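Local structure of cupin domain protein (Microcystis aeruginosa DIANCHI905, 5ZBF) at residues A[32-38]-A[88-94]; A[53-58]-A[93-97]; A[73-79]-A[108-114]; A[157-163]-A[200-206]. The protein acts as a cupin-superfamily isomerase in building the Choi moiety of aeruginosins, and holds an iron(II) ion together with 4-hydroxyphenylpyruvate. All blocks are in the same frame, centred on the assembly; numbering follows the deposited sequence. Where two conformers were deposited one is given.

Contact 1. Residues A[32-38]-A[88-94]; sequences SVIAPNA and NPLSEPM
Ile34 packs alongside Met94, the two side chains pointing the same way, and its CD1 presses on Met94 CE at 3.4 Å, tighter than usual for two methyl groups. Met94 reaches it by folding: CG stands anti to the backbone N (chi1 -171°), then the chain bends at both following torsions and brings CE back against the isoleucine. The same two residues form an antiparallel hydrogen-bonded pair, Ile34 N giving to Met94 O at 2.8 Å and Met94 N to Ile34 O at 2.9 Å. Farther on, strand pairing stops and the amide of Asn88 takes over. Its ND2 approaches Ala35 O (3.0 Å) from above the carbonyl plane and also gives to Glu92 O (2.9 Å), which lies in the amide plane; OD1 accepts from Leu90 N, an Asx turn. Three bonds thus fix the rotation of this buried amide. Ala38 N meets Ala35 O from its other face, within the type II turn of Ala35 to Ala38. Asn37 N to Leu90 O and Asn88 N to Ala38 O join this turn to the loop, while Pro36 CB rests on Ser91 O at 3.5 Å. The contact ties the end of strand 27-34 to the loop between strands 84-87 and 94-101. Leu58 of strand 57-62 touches both Ile34 and Met94, and Val33 is backbone-bonded to Glu18 of strand 17-24.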
loop_
_atom_site.group_PDB
_atom_site.type_symbol
_atom_site.label_atom_id
_atom_site.label_comp_id
_atom_site.label_asym_id
_atom_site.label_seq_id
_atom_site.Cartn_x
_atom_site.Cartn_y
_atom_site.Cartn_z
ATOM N N SER A 32 5.366 -6.437 4.687
ATOM C CA SER A 32 6.647 -6.570 5.393
ATOM C C SER A 32 6.455 -6.804 6.881
ATOM O O SER A 32 5.551 -6.238 7.485
ATOM C CB SER A 32 7.456 -5.278 5.243
ATOM O OG SER A 32 7.989 -5.142 3.941
ATOM N N VAL A 33 7.333 -7.615 7.471
ATOM C CA VAL A 33 7.447 -7.721 8.907
ATOM C C VAL A 33 8.930 -7.510 9.219
ATOM O O VAL A 33 9.782 -8.324 8.825
ATOM C CB VAL A 33 6.981 -9.081 9.456
ATOM C CG1 VAL A 33 7.064 -9.076 10.977
ATOM C CG2 VAL A 33 5.561 -9.393 8.985
ATOM N N ILE A 34 9.220 -6.413 9.908
ATOM C CA ILE A 34 10.580 -6.066 10.317
ATOM C C ILE A 34 10.748 -6.338 11.815
ATOM O O ILE A 34 9.972 -5.853 12.648
ATOM C CB ILE A 34 10.927 -4.599 9.991
ATOM C CG1 ILE A 34 10.884 -4.365 8.471
ATOM C CG2 ILE A 34 12.293 -4.217 10.557
ATOM C CD1 ILE A 34 11.198 -2.946 8.056
ATOM N N ALA A 35 11.792 -7.095 12.156
ATOM C CA ALA A 35 12.004 -7.541 13.527
ATOM C C ALA A 35 12.181 -6.385 14.517
ATOM O O ALA A 35 12.663 -5.311 14.146
ATOM C CB ALA A 35 13.221 -8.451 13.589
ATOM N N PRO A 36 11.826 -6.614 15.790
ATOM C CA PRO A 36 12.130 -5.652 16.837
ATOM C C PRO A 36 13.571 -5.147 16.769
ATOM O O PRO A 36 14.500 -5.926 16.523
ATOM C CB PRO A 36 11.880 -6.454 18.121
ATOM C CG PRO A 36 10.821 -7.429 17.740
ATOM C CD PRO A 36 11.125 -7.803 16.321
ATOM N N ASN A 37 13.727 -3.839 16.927
ATOM C CA ASN A 37 15.023 -3.183 17.020
ATOM C C ASN A 37 15.940 -3.331 15.791
ATOM O O ASN A 37 17.118 -3.021 15.871
ATOM C CB ASN A 37 15.748 -3.659 18.281
ATOM C CG ASN A 37 14.900 -3.506 19.539
ATOM O OD1 ASN A 37 14.694 -2.397 20.036
ATOM N ND2 ASN A 37 14.403 -4.619 20.053
ATOM N N ALA A 38 15.394 -3.767 14.660
ATOM C CA ALA A 38 16.192 -4.012 13.465
ATOM C C ALA A 38 16.857 -2.747 12.927
ATOM O O ALA A 38 16.237 -1.686 12.890
ATOM C CB ALA A 38 15.333 -4.630 12.377
ATOM N N ASN A 88 13.978 0.097 12.968
ATOM C CA ASN A 88 12.788 -0.086 13.788
ATOM C C ASN A 88 13.126 0.381 15.209
ATOM O O ASN A 88 13.902 -0.290 15.910
ATOM C CB ASN A 88 12.349 -1.545 13.777
ATOM C CG ASN A 88 11.151 -1.804 14.680
ATOM O OD1 ASN A 88 10.612 -0.883 15.294
ATOM N ND2 ASN A 88 10.743 -3.057 14.772
ATOM N N PRO A 89 12.555 1.523 15.643
ATOM C CA PRO A 89 12.904 2.097 16.948
ATOM C C PRO A 89 12.230 1.406 18.142
ATOM O O PRO A 89 12.517 1.763 19.294
ATOM C CB PRO A 89 12.383 3.535 16.831
ATOM C CG PRO A 89 11.176 3.385 15.981
ATOM C CD PRO A 89 11.539 2.356 14.950
ATOM N N LEU A 90 11.339 0.444 17.872
ATOM C CA LEU A 90 10.598 -0.240 18.922
ATOM C C LEU A 90 11.049 -1.678 19.136
ATOM O O LEU A 90 11.623 -2.311 18.237
ATOM C CB LEU A 90 9.103 -0.266 18.582
ATOM C CG LEU A 90 8.380 1.037 18.262
ATOM C CD1 LEU A 90 6.896 0.730 18.132
ATOM C CD2 LEU A 90 8.611 2.089 19.337
ATOM N N SER A 91 10.726 -2.201 20.319
ATOM C CA SER A 91 10.947 -3.612 20.628
ATOM C C SER A 91 9.744 -4.476 20.212
ATOM O O SER A 91 9.594 -5.610 20.665
ATOM C CB SER A 91 11.250 -3.779 22.119
ATOM O OG SER A 91 12.374 -2.994 22.492
ATOM N N GLU A 92 8.893 -3.935 19.340
ATOM C CA GLU A 92 7.779 -4.653 18.734
ATOM C C GLU A 92 8.068 -4.743 17.233
ATOM O O GLU A 92 8.717 -3.841 16.685
ATOM C CB GLU A 92 6.481 -3.870 18.938
ATOM C CG GLU A 92 5.995 -3.790 20.379
ATOM C CD GLU A 92 5.468 -5.106 20.902
ATOM O OE1 GLU A 92 5.596 -5.347 22.116
ATOM O OE2 GLU A 92 4.929 -5.905 20.109
ATOM N N PRO A 93 7.592 -5.806 16.556
ATOM C CA PRO A 93 7.759 -5.845 15.099
ATOM C C PRO A 93 7.078 -4.670 14.419
ATOM O O PRO A 93 6.113 -4.123 14.948
ATOM C CB PRO A 93 7.072 -7.154 14.683
ATOM C CG PRO A 93 6.154 -7.489 15.811
ATOM C CD PRO A 93 6.791 -6.941 17.051
ATOM N N MET A 94 7.605 -4.277 13.266
ATOM C CA MET A 94 6.942 -3.300 12.408
ATOM C C MET A 94 6.267 -4.095 11.289
ATOM O O MET A 94 6.921 -4.877 10.578
ATOM C CB MET A 94 7.968 -2.313 11.846
ATOM C CG MET A 94 7.426 -1.092 11.083
ATOM S SD MET A 94 6.607 -1.463 9.518
ATOM C CE MET A 94 7.923 -2.325 8.688
#

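Contact 2. Residues A[53-58]-A[93-97]; sequences VLSGEL and PMIGF
Val53 and Met94 cross obliquely, the sulfur settling against the valine's fork: SD is 3.9 Å from both CG1 and CG2 of Val53. Leu58 runs at about a right angle to the methionine and meets its CE with CD2 at 4.0 Å, while Glu57 O lies 3.4 Å from Met94 CG. Leu54 crosses Phe97 at a similar angle, its CD2 at the ring's edge, in plane, 3.8 Å from Phe97 CD2; Phe97 brings its ring there with CG between backbone N and carbonyl carbon (chi1 71°). Ile95 O is gripped twice, by Leu54 N at 2.7 Å and Ser55 N at 3.0 Å, both in the carbonyl plane; Leu54 and Ser55 both facing Ile95 make a classic beta bulge. Ile95 N returns a bond to Ser55 O, and a water links Ser55 OG to Pro93 O. Gly56 follows with a positive phi (102°); a CB there would collide with Pro93 O. The bulge lies where the chain turns a corner from strand 48-55 into strand 57-62 of the other sheet of the barrel. Gly56 holds the place of the last glycine in cupin motif 1, G(X)5HXH(X)3-4E(X)6G, which supplies the iron ligands His43 and His45, with Gln49 at the glutamate position.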
loop_
_atom_site.group_PDB
_atom_site.type_symbol
_atom_site.label_atom_id
_atom_site.label_comp_id
_atom_site.label_asym_id
_atom_site.label_seq_id
_atom_site.Cartn_x
_atom_site.Cartn_y
_atom_site.Cartn_z
ATOM N N VAL A 53 3.858 2.239 7.280
ATOM C CA VAL A 53 3.781 1.372 8.448
ATOM C C VAL A 53 2.292 1.124 8.742
ATOM O O VAL A 53 1.484 2.073 8.767
ATOM C CB VAL A 53 4.421 2.054 9.666
ATOM C CG1 VAL A 53 4.232 1.229 10.931
ATOM C CG2 VAL A 53 5.888 2.360 9.381
ATOM N N LEU A 54 1.937 -0.134 8.974
ATOM C CA LEU A 54 0.577 -0.499 9.387
ATOM C C LEU A 54 0.458 -0.688 10.895
ATOM O O LEU A 54 -0.552 -0.354 11.483
ATOM C CB LEU A 54 0.126 -1.768 8.666
ATOM C CG LEU A 54 0.100 -1.752 7.134
ATOM C CD1 LEU A 54 -0.253 -3.128 6.590
ATOM C CD2 LEU A 54 -0.895 -0.708 6.626
ATOM N N SER A 55 1.498 -1.246 11.508
ATOM C CA SER A 55 1.558 -1.440 12.941
ATOM C C SER A 55 3.006 -1.254 13.381
ATOM O O SER A 55 3.914 -1.811 12.769
ATOM C CB SER A 55 1.067 -2.840 13.303
ATOM O OG SER A 55 1.218 -3.087 14.681
ATOM N N GLY A 56 3.207 -0.467 14.432
ATOM C CA GLY A 56 4.541 -0.172 14.950
ATOM C C GLY A 56 5.018 1.206 14.535
ATOM O O GLY A 56 4.226 2.133 14.440
ATOM N N GLU A 57 6.324 1.337 14.306
ATOM C CA GLU A 57 6.945 2.605 13.955
ATOM C C GLU A 57 8.210 2.271 13.178
ATOM O O GLU A 57 8.735 1.148 13.271
ATOM C CB GLU A 57 7.271 3.423 15.209
ATOM C CG GLU A 57 7.697 4.858 14.960
ATOM C CD GLU A 57 8.130 5.581 16.228
ATOM O OE1 GLU A 57 7.879 5.080 17.345
ATOM O OE2 GLU A 57 8.734 6.662 16.102
ATOM N N LEU A 58 8.660 3.220 12.372
ATOM C CA LEU A 58 9.869 3.035 11.588
ATOM C C LEU A 58 10.571 4.380 11.474
ATOM O O LEU A 58 9.929 5.433 11.557
ATOM C CB LEU A 58 9.499 2.474 10.219
ATOM C CG LEU A 58 10.487 1.667 9.389
ATOM C CD1 LEU A 58 11.081 0.493 10.156
ATOM C CD2 LEU A 58 9.795 1.185 8.123
ATOM N N PRO A 93 7.592 -5.806 16.556
ATOM C CA PRO A 93 7.759 -5.845 15.099
ATOM C C PRO A 93 7.078 -4.670 14.419
ATOM O O PRO A 93 6.113 -4.123 14.948
ATOM C CB PRO A 93 7.072 -7.154 14.683
ATOM C CG PRO A 93 6.154 -7.489 15.811
ATOM C CD PRO A 93 6.791 -6.941 17.051
ATOM N N MET A 94 7.605 -4.277 13.266
ATOM C CA MET A 94 6.942 -3.300 12.408
ATOM C C MET A 94 6.267 -4.095 11.289
ATOM O O MET A 94 6.921 -4.877 10.578
ATOM C CB MET A 94 7.968 -2.313 11.846
ATOM C CG MET A 94 7.426 -1.092 11.083
ATOM S SD MET A 94 6.607 -1.463 9.518
ATOM C CE MET A 94 7.923 -2.325 8.688
ATOM N N ILE A 95 4.952 -3.947 11.171
ATOM C CA ILE A 95 4.228 -4.530 10.049
ATOM C C ILE A 95 3.918 -3.396 9.075
ATOM O O ILE A 95 3.328 -2.397 9.479
ATOM C CB ILE A 95 2.922 -5.219 10.495
ATOM C CG1 ILE A 95 3.140 -6.200 11.676
ATOM C CG2 ILE A 95 2.267 -5.906 9.303
ATOM C CD1 ILE A 95 4.149 -7.286 11.449
ATOM N N GLY A 96 4.334 -3.533 7.812
ATOM C CA GLY A 96 4.131 -2.479 6.813
ATOM C C GLY A 96 3.896 -2.999 5.417
ATOM O O GLY A 96 3.754 -4.195 5.209
ATOM N N PHE A 97 3.806 -2.081 4.452
ATOM C CA PHE A 97 3.790 -2.489 3.054
ATOM C C PHE A 97 4.645 -1.541 2.252
ATOM O O PHE A 97 4.916 -0.422 2.697
ATOM C CB PHE A 97 2.372 -2.555 2.471
ATOM C CG PHE A 97 1.710 -1.211 2.269
ATOM C CD1 PHE A 97 1.824 -0.527 1.066
ATOM C CD2 PHE A 97 0.945 -0.658 3.271
ATOM C CE1 PHE A 97 1.195 0.695 0.876
ATOM C CE2 PHE A 97 0.308 0.549 3.091
ATOM C CZ PHE A 97 0.433 1.236 1.892
HETATM O O HOH W 1 3.537 -3.858 15.991
#

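Contact 3. Residues A[73-79]-A[108-114]; sequences QDIHVAD and SEDVVLT
Gln73 meets the facing strand through its carbonyl, with Thr114 CA 3.5 Å from Gln73 O in a weak CA-H...O contact. At Asp74 the carboxylate runs beside Thr114, whose OG1 gives a hydrogen bond of 2.8 Å to Asp74 OD1, meeting that oxygen nearly head-on; OD2 is held in a salt bridge by Arg70. Both oxygens of this buried acid therefore have partners. Ile75 forms the antiparallel hydrogen-bonded pair with Leu113, its N bonding to Leu113 O and its O receiving Leu113 N. His76 sits opposite Val112 in a non-hydrogen-bonded pair, with its CA beside Val111 O. Its NE2 bonds to Gln49, an iron ligand, which makes His76 a second-shell residue. Val77 spans several partners: CG1 touches Ser108 OG at 3.4 Å, its side chain crosses that of Leu113 obliquely, CG2 4.1 Å from Leu113 CD1, and its N reaches Val111 O at 2.8 Å, bent to 144° and from above the carbonyl plane as the strand pairing ends. Asp79, its carboxylate turned toward Ser108 with CG anti to the carbonyl carbon (chi1 -74°), clasps that residue with both syn lone pairs, OD1 taking OG at 2.7 Å and OD2 taking the backbone N of Ser108 at 2.8 Å. Replacing Asp79 by an alanine would probably leave Ser108 N without its mate and let the 108-111 loop drift. This is antiparallel pairing in the wall of a cupin barrel: His76 faces the iron site, while Val77 and Leu113 pack on Phe135 of strand 135-142.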
loop_
_atom_site.group_PDB
_atom_site.type_symbol
_atom_site.label_atom_id
_atom_site.label_comp_id
_atom_site.label_asym_id
_atom_site.label_seq_id
_atom_site.Cartn_x
_atom_site.Cartn_y
_atom_site.Cartn_z
ATOM N N GLN A 73 -0.313 6.715 8.852
ATOM C CA GLN A 73 -0.240 8.169 8.636
ATOM C C GLN A 73 0.761 8.586 7.554
ATOM O O GLN A 73 0.409 9.310 6.616
ATOM C CB GLN A 73 0.109 8.900 9.930
ATOM C CG GLN A 73 -0.922 8.759 11.041
ATOM C CD GLN A 73 -0.797 9.848 12.093
ATOM O OE1 GLN A 73 -1.197 10.998 11.872
ATOM N NE2 GLN A 73 -0.251 9.496 13.240
ATOM N N ASP A 74 2.004 8.127 7.690
ATOM C CA ASP A 74 3.083 8.611 6.856
ATOM C C ASP A 74 3.406 7.620 5.733
ATOM O O ASP A 74 3.263 6.406 5.888
ATOM C CB ASP A 74 4.313 8.893 7.723
ATOM C CG ASP A 74 4.036 9.926 8.825
ATOM O OD1 ASP A 74 3.341 10.927 8.559
ATOM O OD2 ASP A 74 4.482 9.724 9.975
ATOM N N ILE A 75 3.772 8.174 4.580
ATOM C CA ILE A 75 4.233 7.344 3.490
ATOM C C ILE A 75 5.656 7.789 3.123
ATOM O O ILE A 75 5.941 8.970 2.923
ATOM C CB ILE A 75 3.203 7.261 2.318
ATOM C CG1 ILE A 75 3.631 7.998 1.055
ATOM C CG2 ILE A 75 1.799 7.693 2.745
ATOM C CD1 ILE A 75 4.148 7.049 0.009
ATOM N N HIS A 76 6.572 6.820 3.100
ATOM C CA HIS A 76 7.950 7.112 2.689
ATOM C C HIS A 76 8.012 7.047 1.171
ATOM O O HIS A 76 7.282 6.271 0.550
ATOM C CB HIS A 76 8.984 6.177 3.359
ATOM C CG HIS A 76 9.044 4.795 2.782
ATOM N ND1 HIS A 76 8.382 3.731 3.343
ATOM C CD2 HIS A 76 9.705 4.303 1.706
ATOM C CE1 HIS A 76 8.622 2.639 2.638
ATOM N NE2 HIS A 76 9.419 2.960 1.633
ATOM N N VAL A 77 8.879 7.870 0.580
ATOM C CA VAL A 77 9.006 7.956 -0.871
ATOM C C VAL A 77 10.494 7.952 -1.229
ATOM O O VAL A 77 11.228 8.882 -0.880
ATOM C CB VAL A 77 8.330 9.236 -1.420
ATOM C CG1 VAL A 77 8.362 9.267 -2.945
ATOM C CG2 VAL A 77 6.891 9.357 -0.923
ATOM N N ALA A 78 10.936 6.887 -1.895
ATOM C CA ALA A 78 12.327 6.761 -2.339
ATOM C C ALA A 78 12.339 6.651 -3.858
ATOM O O ALA A 78 12.004 5.598 -4.415
ATOM C CB ALA A 78 12.969 5.534 -1.714
ATOM N N ASP A 79 12.706 7.744 -4.530
ATOM C CA ASP A 79 12.772 7.739 -5.989
ATOM C C ASP A 79 13.897 6.830 -6.491
ATOM O O ASP A 79 14.662 6.303 -5.693
ATOM C CB ASP A 79 12.942 9.164 -6.512
ATOM C CG ASP A 79 11.655 9.989 -6.399
ATOM O OD1 ASP A 79 10.556 9.425 -6.162
ATOM O OD2 ASP A 79 11.747 11.213 -6.553
ATOM N N SER A 108 9.840 13.188 -7.110
ATOM C CA SER A 108 9.037 13.543 -5.949
ATOM C C SER A 108 9.665 14.702 -5.184
ATOM O O SER A 108 10.885 14.749 -5.002
ATOM C CB SER A 108 8.938 12.343 -5.016
ATOM O OG SER A 108 8.532 11.181 -5.724
ATOM N N GLU A 109 8.826 15.630 -4.736
ATOM C CA GLU A 109 9.291 16.803 -3.990
ATOM C C GLU A 109 9.510 16.491 -2.501
ATOM O O GLU A 109 10.229 17.210 -1.816
ATOM C CB GLU A 109 8.301 17.961 -4.156
ATOM C CG GLU A 109 8.685 19.230 -3.413
ATOM N N ASP A 110 8.908 15.415 -2.002
ATOM C CA ASP A 110 9.004 15.084 -0.586
ATOM C C ASP A 110 9.386 13.621 -0.403
ATOM O O ASP A 110 8.888 12.763 -1.142
ATOM C CB ASP A 110 7.661 15.360 0.094
ATOM C CG ASP A 110 7.181 16.781 -0.119
ATOM O OD1 ASP A 110 7.677 17.695 0.574
ATOM O OD2 ASP A 110 6.306 16.986 -0.984
ATOM N N VAL A 111 10.264 13.342 0.573
ATOM C CA VAL A 111 10.601 11.958 0.967
ATOM C C VAL A 111 9.595 11.346 1.956
ATOM O O VAL A 111 9.546 10.118 2.128
ATOM C CB VAL A 111 12.036 11.822 1.554
ATOM C CG1 VAL A 111 13.084 12.204 0.510
ATOM C CG2 VAL A 111 12.223 12.644 2.828
ATOM N N VAL A 112 8.804 12.194 2.616
ATOM C CA VAL A 112 7.706 11.704 3.457
ATOM C C VAL A 112 6.450 12.519 3.158
ATOM O O VAL A 112 6.497 13.740 3.135
ATOM C CB VAL A 112 8.028 11.757 4.967
ATOM C CG1 VAL A 112 6.842 11.277 5.803
ATOM C CG2 VAL A 112 9.237 10.895 5.278
ATOM N N LEU A 113 5.355 11.812 2.892
ATOM C CA LEU A 113 4.035 12.416 2.711
ATOM C C LEU A 113 3.136 11.956 3.843
ATOM O O LEU A 113 3.399 10.939 4.475
ATOM C CB LEU A 113 3.428 12.005 1.374
ATOM C CG LEU A 113 4.178 12.447 0.115
ATOM C CD1 LEU A 113 3.561 11.766 -1.102
ATOM C CD2 LEU A 113 4.173 13.959 -0.006
ATOM N N THR A 114 2.077 12.712 4.110
ATOM C CA THR A 114 1.176 12.372 5.198
ATOM C C THR A 114 -0.258 12.438 4.702
ATOM O O THR A 114 -0.634 13.355 3.989
ATOM C CB THR A 114 1.394 13.274 6.428
ATOM O OG1 THR A 114 2.739 13.111 6.902
ATOM C CG2 THR A 114 0.429 12.905 7.551
HETATM O O HOH W 2 12.736 12.675 -3.863
#

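Contact 4. Residues A[157-163]-A[200-206]; sequences EIGFILN and DINLIKI
Asp200 offers its carbonyl O to Asn163 ND2 at 3.0 Å, the acceptor lying in the plane of the asparagine amide. Ile201 packs its CG2 on Ile161 CG2 (3.6 Å) and also lies against Asn163 O, which is buried without a polar partner. Asn202 clasps Asn163 OD1 twice: its backbone N at 2.9 Å, and its ND2 at 3.2 Å, 54° out of the carbonyl plane, the two amides being turned 47° apart; its own OD1 is held by Lys141. Asn163 swings its amide to this place with CG between the backbone N and the carbonyl carbon (chi1 68°). A leucine in place of Asn163 would probably strand Asn202 N and Asp200 O without their mates and take from the Asn202 amide one of its holds. Asn202 O accepts from Leu162 N, and Leu203 CD1 rests on Ile161 CG2. Ile204 lies over one face of the Phe160 ring in a CH-pi contact, CB 4.2 Å from the centroid, with CD1 3.7 Å from Phe160 CZ; their backbones form a hydrogen-bonded pair. Lys205 passes obliquely across Glu157, its CD 3.5 Å from Glu157 OE2. The charged ends join through a water on Glu157 OE1, while Lys205 NZ has a salt bridge to Asp120 and Glu157 OE2 a bond with Tyr183. Ile206 pairs both ways with Ile158, its N on Ile158 O at 2.8 Å and its O receiving Ile158 N. Strand 156-161 lies between strands 201-208 and 183-185, strand 135-142 flanks strand 201-208 on its other side, and Leu54 of strand 48-55 touches Phe160, Leu162 and Ile204.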
loop_
_atom_site.group_PDB
_atom_site.type_symbol
_atom_site.label_atom_id
_atom_site.label_comp_id
_atom_site.label_asym_id
_atom_site.label_seq_id
_atom_site.Cartn_x
_atom_site.Cartn_y
_atom_site.Cartn_z
ATOM N N GLU A 157 -5.132 -0.084 -9.908
ATOM C CA GLU A 157 -5.435 0.029 -8.491
ATOM C C GLU A 157 -5.075 -1.253 -7.772
ATOM O O GLU A 157 -5.409 -2.349 -8.229
ATOM C CB GLU A 157 -6.917 0.324 -8.306
ATOM C CG GLU A 157 -7.365 0.464 -6.865
ATOM C CD GLU A 157 -8.829 0.840 -6.763
ATOM O OE1 GLU A 157 -9.302 1.608 -7.628
ATOM O OE2 GLU A 157 -9.493 0.367 -5.824
ATOM N N ILE A 158 -4.381 -1.102 -6.652
ATOM C CA ILE A 158 -4.078 -2.218 -5.768
ATOM C C ILE A 158 -4.710 -1.895 -4.434
ATOM O O ILE A 158 -4.551 -0.779 -3.939
ATOM C CB ILE A 158 -2.561 -2.373 -5.582
ATOM C CG1 ILE A 158 -1.915 -2.711 -6.929
ATOM C CG2 ILE A 158 -2.255 -3.440 -4.535
ATOM C CD1 ILE A 158 -0.415 -2.527 -6.953
ATOM N N GLY A 159 -5.396 -2.861 -3.823
ATOM C CA GLY A 159 -5.991 -2.590 -2.513
ATOM C C GLY A 159 -6.032 -3.768 -1.555
ATOM O O GLY A 159 -5.868 -4.915 -1.947
ATOM N N PHE A 160 -6.271 -3.458 -0.287
ATOM C CA PHE A 160 -6.360 -4.466 0.747
ATOM C C PHE A 160 -7.069 -3.889 1.954
ATOM O O PHE A 160 -7.226 -2.680 2.061
ATOM C CB PHE A 160 -4.951 -4.983 1.118
ATOM C CG PHE A 160 -4.044 -3.948 1.740
ATOM C CD1 PHE A 160 -3.875 -3.883 3.121
ATOM C CD2 PHE A 160 -3.312 -3.067 0.939
ATOM C CE1 PHE A 160 -3.023 -2.949 3.688
ATOM C CE2 PHE A 160 -2.483 -2.122 1.505
ATOM C CZ PHE A 160 -2.329 -2.065 2.883
ATOM N N ILE A 161 -7.453 -4.756 2.881
ATOM C CA ILE A 161 -8.136 -4.311 4.092
ATOM C C ILE A 161 -7.370 -4.720 5.337
ATOM O O ILE A 161 -6.552 -5.637 5.295
ATOM C CB ILE A 161 -9.598 -4.811 4.154
ATOM C CG1 ILE A 161 -9.673 -6.333 4.356
ATOM C CG2 ILE A 161 -10.334 -4.380 2.899
ATOM C CD1 ILE A 161 -11.080 -6.864 4.535
ATOM N N LEU A 162 -7.642 -4.015 6.434
ATOM C CA LEU A 162 -6.925 -4.194 7.697
ATOM C C LEU A 162 -7.667 -5.047 8.710
ATOM O O LEU A 162 -7.071 -5.503 9.679
ATOM C CB LEU A 162 -6.686 -2.836 8.339
ATOM C CG LEU A 162 -5.927 -1.827 7.494
ATOM C CD1 LEU A 162 -5.732 -0.529 8.261
ATOM C CD2 LEU A 162 -4.602 -2.433 7.052
ATOM N N ASN A 163 -8.966 -5.227 8.495
ATOM C CA ASN A 163 -9.826 -5.916 9.451
ATOM C C ASN A 163 -11.087 -6.380 8.742
ATOM O O ASN A 163 -11.449 -5.825 7.708
ATOM C CB ASN A 163 -10.202 -4.976 10.592
ATOM C CG ASN A 163 -11.103 -3.839 10.140
ATOM O OD1 ASN A 163 -10.700 -2.972 9.357
ATOM N ND2 ASN A 163 -12.341 -3.852 10.617
ATOM N N ASP A 200 -17.299 -1.984 10.412
ATOM C CA ASP A 200 -16.735 -1.055 9.457
ATOM C C ASP A 200 -15.328 -1.539 9.133
ATOM O O ASP A 200 -14.572 -1.904 10.035
ATOM C CB ASP A 200 -16.738 0.354 10.045
ATOM C CG ASP A 200 -18.127 0.776 10.519
ATOM O OD1 ASP A 200 -19.119 0.358 9.884
ATOM O OD2 ASP A 200 -18.230 1.494 11.537
ATOM N N ILE A 201 -15.012 -1.580 7.841
ATOM C CA ILE A 201 -13.766 -2.156 7.345
ATOM C C ILE A 201 -12.830 -1.044 6.888
ATOM O O ILE A 201 -13.224 -0.169 6.125
ATOM C CB ILE A 201 -14.041 -3.141 6.187
ATOM C CG1 ILE A 201 -14.743 -4.392 6.741
ATOM C CG2 ILE A 201 -12.751 -3.513 5.459
ATOM C CD1 ILE A 201 -15.123 -5.404 5.693
ATOM N N ASN A 202 -11.591 -1.087 7.368
ATOM C CA ASN A 202 -10.575 -0.133 6.957
ATOM C C ASN A 202 -9.871 -0.642 5.697
ATOM O O ASN A 202 -9.231 -1.688 5.725
ATOM C CB ASN A 202 -9.582 0.098 8.100
ATOM C CG ASN A 202 -10.233 0.768 9.303
ATOM O OD1 ASN A 202 -10.613 1.934 9.229
ATOM N ND2 ASN A 202 -10.373 0.036 10.416
ATOM N N LEU A 203 -10.029 0.098 4.602
ATOM C CA LEU A 203 -9.486 -0.268 3.297
ATOM C C LEU A 203 -8.399 0.711 2.921
ATOM O O LEU A 203 -8.538 1.907 3.161
ATOM C CB LEU A 203 -10.584 -0.259 2.232
ATOM C CG LEU A 203 -10.130 -0.619 0.806
ATOM C CD1 LEU A 203 -11.168 -1.461 0.079
ATOM C CD2 LEU A 203 -9.795 0.634 0.016
ATOM N N ILE A 204 -7.302 0.189 2.366
ATOM C CA ILE A 204 -6.266 1.021 1.777
ATOM C C ILE A 204 -6.177 0.671 0.296
ATOM O O ILE A 204 -6.111 -0.494 -0.080
ATOM C CB ILE A 204 -4.901 0.788 2.467
ATOM C CG1 ILE A 204 -4.965 1.249 3.928
ATOM C CG2 ILE A 204 -3.760 1.478 1.708
ATOM C CD1 ILE A 204 -3.761 0.820 4.744
ATOM N N LYS A 205 -6.192 1.691 -0.554
ATOM C CA LYS A 205 -5.947 1.466 -1.968
ATOM C C LYS A 205 -4.849 2.390 -2.465
ATOM O O LYS A 205 -4.625 3.462 -1.911
ATOM C CB LYS A 205 -7.228 1.599 -2.792
ATOM C CG LYS A 205 -7.909 2.932 -2.682
ATOM C CD LYS A 205 -9.198 2.928 -3.482
ATOM C CE LYS A 205 -9.904 4.257 -3.318
ATOM N NZ LYS A 205 -11.167 4.326 -4.099
ATOM N N ILE A 206 -4.127 1.907 -3.470
ATOM C CA ILE A 206 -3.072 2.661 -4.123
ATOM C C ILE A 206 -3.395 2.716 -5.605
ATOM O O ILE A 206 -3.568 1.681 -6.254
ATOM C CB ILE A 206 -1.695 2.000 -3.935
ATOM C CG1 ILE A 206 -1.429 1.693 -2.462
ATOM C CG2 ILE A 206 -0.600 2.902 -4.505
ATOM C CD1 ILE A 206 -1.703 0.247 -2.066
HETATM O O HOH W 3 -10.820 3.712 -6.813
HETATM O O HOH W 4 -8.641 -1.704 11.445
#

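Overall arrangement
Contact 4 is the buried one, lying nearest the chain's centre in the second cupin domain; contacts 1, 2 and 3 are only partly buried and involve the first. Contacts 1 and 2 share Pro93 and Met94, so that strand 94-101 is gripped from strand 27-34 on one side and strand 48-55 on the other. Contact 2 also meets contact 4, where Leu54 and Phe97 pack on Phe160 and Ile204 and join the two domains. Chemistry follows place: amide and turn bonds at the loop of contact 1, a bulge at the corner of contact 2, carboxylate-hydroxyl bonds at both ends of contact 3, and aliphatic and aromatic packing through contact 4, with an asparagine pair at its end.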